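PDB 4ZAD: Fdc1 from Candida dubliniensis, which probably catalyses the reversible decarboxylation of aromatic acids such as ferulic, p-coumaric and cinnamic acid to their vinyl derivatives, using prenylated FMN and manganese. Local coordinates for residues V164-D169 / N260-P265. Residues are numbered along the deposited sequence; the frame is centred on the assembly and turned at random.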
ATOM      1  N   VAL A 164     -30.239  18.449  10.479  1.00 22.82           N
ATOM      2  CA  VAL A 164     -30.709  18.540  11.832  1.00 23.01           C
ATOM      3  C   VAL A 164     -32.071  17.898  11.844  1.00 24.51           C
ATOM      4  O   VAL A 164     -32.990  18.412  11.192  1.00 25.55           O
ATOM      5  CB  VAL A 164     -30.842  20.024  12.240  1.00 23.43           C
ATOM      6  CG1 VAL A 164     -31.366  20.170  13.702  1.00 20.52           C
ATOM      7  CG2 VAL A 164     -29.515  20.771  12.002  1.00 20.75           C
ATOM      8  N   LEU A 165     -32.192  16.760  12.534  1.00 25.52           N
ATOM      9  CA  LEU A 165     -33.464  16.068  12.726  1.00 26.25           C
ATOM     10  C   LEU A 165     -33.608  15.831  14.209  1.00 27.37           C
ATOM     11  O   LEU A 165     -32.624  15.557  14.885  1.00 27.57           O
ATOM     12  CB  LEU A 165     -33.499  14.730  11.959  1.00 26.66           C
ATOM     13  CG  LEU A 165     -34.094  14.642  10.524  1.00 28.19           C
ATOM     14  CD1 LEU A 165     -33.981  15.942   9.729  1.00 30.68           C
ATOM     15  CD2 LEU A 165     -33.449  13.536   9.690  1.00 28.86           C
ATOM     16  N   GLN A 166     -34.841  15.960  14.710  1.00 28.51           N
ATOM     17  CA  GLN A 166     -35.185  15.763  16.125  1.00 28.33           C
ATOM     18  C   GLN A 166     -36.294  14.717  16.265  1.00 28.59           C
ATOM     19  O   GLN A 166     -37.209  14.675  15.452  1.00 29.70           O
ATOM     20  CB  GLN A 166     -35.675  17.088  16.685  1.00 28.35           C
ATOM     21  CG  GLN A 166     -35.945  17.111  18.197  1.00 28.15           C
ATOM     22  CD  GLN A 166     -36.430  18.471  18.648  1.00 29.19           C
ATOM     23  OE1 GLN A 166     -37.632  18.792  18.557  1.00 30.58           O
ATOM     24  NE2 GLN A 166     -35.503  19.289  19.125  1.00 25.72           N
ATOM     25  N   THR A 167     -36.205  13.863  17.275  1.00 29.09           N
ATOM     26  CA  THR A 167     -37.228  12.835  17.549  1.00 29.36           C
ATOM     27  C   THR A 167     -38.563  13.490  17.960  1.00 30.16           C
ATOM     28  O   THR A 167     -38.582  14.633  18.400  1.00 30.47           O
ATOM     29  CB  THR A 167     -36.752  11.846  18.666  1.00 28.86           C
ATOM     30  OG1 THR A 167     -36.366  12.588  19.818  1.00 28.08           O
ATOM     31  CG2 THR A 167     -35.577  11.020  18.214  1.00 26.78           C
ATOM     32  N   PRO A 168     -39.696  12.787  17.793  1.00 31.34           N
ATOM     33  CA  PRO A 168     -40.992  13.451  18.123  1.00 31.55           C
ATOM     34  C   PRO A 168     -41.094  13.933  19.573  1.00 31.60           C
ATOM     35  O   PRO A 168     -41.538  15.051  19.813  1.00 31.33           O
ATOM     36  CB  PRO A 168     -42.045  12.377  17.818  1.00 31.66           C
ATOM     37  CG  PRO A 168     -41.347  11.307  17.010  1.00 31.89           C
ATOM     38  CD  PRO A 168     -39.870  11.420  17.256  1.00 31.72           C
ATOM     39  N   ASP A 169     -40.618  13.118  20.515  1.00 32.24           N
ATOM     40  CA  ASP A 169     -40.605  13.486  21.944  1.00 32.63           C
ATOM     41  C   ASP A 169     -39.535  14.508  22.338  1.00 32.72           C
ATOM     42  O   ASP A 169     -39.416  14.817  23.532  1.00 34.00           O
ATOM     43  CB  ASP A 169     -40.529  12.224  22.862  1.00 32.35           C
ATOM     44  CG  ASP A 169     -39.169  11.460  22.815  1.00 34.01           C
ATOM     45  OD1 ASP A 169     -38.132  11.935  22.276  1.00 34.25           O
ATOM     46  OD2 ASP A 169     -39.145  10.332  23.369  1.00 34.79           O
ATOM     47  N   ASN A 260     -39.826  26.018  11.418  1.00 33.93           N
ATOM     48  CA  ASN A 260     -40.067  24.967  12.402  1.00 33.86           C
ATOM     49  C   ASN A 260     -39.375  25.349  13.691  1.00 34.34           C
ATOM     50  O   ASN A 260     -38.812  26.435  13.741  1.00 35.26           O
ATOM     51  CB  ASN A 260     -39.712  23.558  11.893  1.00 33.83           C
ATOM     52  CG  ASN A 260     -38.277  23.424  11.414  1.00 34.32           C
ATOM     53  OD1 ASN A 260     -37.330  23.436  12.225  1.00 33.47           O
ATOM     54  ND2 ASN A 260     -38.106  23.248  10.084  1.00 29.45           N
ATOM     55  N   ASP A 261     -39.476  24.506  14.732  1.00 34.60           N
ATOM     56  CA  ASP A 261     -38.876  24.772  16.051  1.00 34.90           C
ATOM     57  C   ASP A 261     -37.518  24.074  16.222  1.00 34.18           C
ATOM     58  O   ASP A 261     -37.034  23.920  17.336  1.00 33.79           O
ATOM     59  CB  ASP A 261     -39.800  24.317  17.208  1.00 35.65           C
ATOM     60  CG  ASP A 261     -41.178  25.040  17.238  1.00 38.33           C
ATOM     61  OD1 ASP A 261     -41.313  26.190  16.760  1.00 39.35           O
ATOM     62  OD2 ASP A 261     -42.137  24.421  17.775  1.00 42.24           O
ATOM     63  N   LEU A 262     -36.895  23.638  15.133  1.00 33.63           N
ATOM     64  CA  LEU A 262     -35.524  23.151  15.231  1.00 33.09           C
ATOM     65  C   LEU A 262     -34.575  24.340  15.481  1.00 32.76           C
ATOM     66  O   LEU A 262     -34.828  25.477  15.062  1.00 32.36           O
ATOM     67  CB  LEU A 262     -35.099  22.378  13.977  1.00 33.16           C
ATOM     68  CG  LEU A 262     -35.890  21.123  13.541  1.00 32.88           C
ATOM     69  CD1 LEU A 262     -35.523  20.626  12.090  1.00 32.54           C
ATOM     70  CD2 LEU A 262     -35.715  20.016  14.523  1.00 30.21           C
ATOM     71  N   GLU A 263     -33.482  24.048  16.184  1.00 32.14           N
ATOM     72  CA  GLU A 263     -32.410  25.007  16.438  1.00 31.58           C
ATOM     73  C   GLU A 263     -31.227  24.689  15.574  1.00 30.22           C
ATOM     74  O   GLU A 263     -30.781  23.560  15.519  1.00 30.94           O
ATOM     75  CB  GLU A 263     -31.956  24.933  17.893  1.00 31.92           C
ATOM     76  CG  GLU A 263     -32.964  25.546  18.816  1.00 33.09           C
ATOM     77  CD  GLU A 263     -32.672  25.298  20.269  1.00 33.91           C
ATOM     78  OE1 GLU A 263     -31.842  24.386  20.581  1.00 35.75           O
ATOM     79  OE2 GLU A 263     -33.302  26.024  21.086  1.00 33.77           O
ATOM     80  N   VAL A 264     -30.680  25.710  14.958  1.00 29.11           N
ATOM     81  CA  VAL A 264     -29.537  25.547  14.108  1.00 27.91           C
ATOM     82  C   VAL A 264     -28.443  26.516  14.537  1.00 26.96           C
ATOM     83  O   VAL A 264     -28.723  27.474  15.222  1.00 25.89           O
ATOM     84  CB  VAL A 264     -29.962  25.786  12.686  1.00 28.47           C
ATOM     85  CG1 VAL A 264     -31.022  24.743  12.302  1.00 27.75           C
ATOM     86  CG2 VAL A 264     -30.485  27.215  12.512  1.00 27.76           C
ATOM     87  N   PRO A 265     -27.181  26.244  14.171  1.00 26.87           N
ATOM     88  CA  PRO A 265     -26.121  27.120  14.670  1.00 26.34           C
ATOM     89  C   PRO A 265     -26.262  28.568  14.196  1.00 26.36           C
ATOM     90  O   PRO A 265     -26.562  28.813  13.033  1.00 26.17           O
ATOM     91  CB  PRO A 265     -24.837  26.498  14.108  1.00 26.73           C
ATOM     92  CG  PRO A 265     -25.186  25.117  13.634  1.00 26.53           C
ATOM     93  CD  PRO A 265     -26.662  25.131  13.341  1.00 26.75           C
TER
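Leu262 drops its forked side chain onto the face of strand 162-166, and its two methyls lie along the strand: CD1 lies 3.5 Å from the carbonyl O of Val164, while CD2 rests 3.6 Å from CB of Gln166. A branched, flexible leucine suits this place because one side chain can span two alternate residues of a strand. Val164 meets it with CG1, which stands anti to the backbone N (chi1 179°) and is 4.3 Å from Leu262 CB. Its other methyl, CG2, lies 4.3 Å from Val264 CG1, so the beta-branch lets one compact residue reach two residues of 260-265. Gln166 touches Leu262 through CB, and its extended chain carries NE2 on to a hydrogen bond with Thr173 OG1. Two residues before Leu262, Asn260 OD1 accepts a hydrogen bond from the backbone N of Leu262, on a lone pair in the carbonyl plane, at 2.9 Å, an Asx turn that shapes the loop entering strand 263-265. Val164 pairs through its backbone with Ala217; its side chain is about 4 Å from that of Trp175, which binds prenylated FMN, but about 11 Å from the cofactor itself. The arrangement is apolar packing of edge strand 263-265 and its lead-in loop against the large antiparallel sheet of the UbiD Rift-related, FMN-binding-type domain.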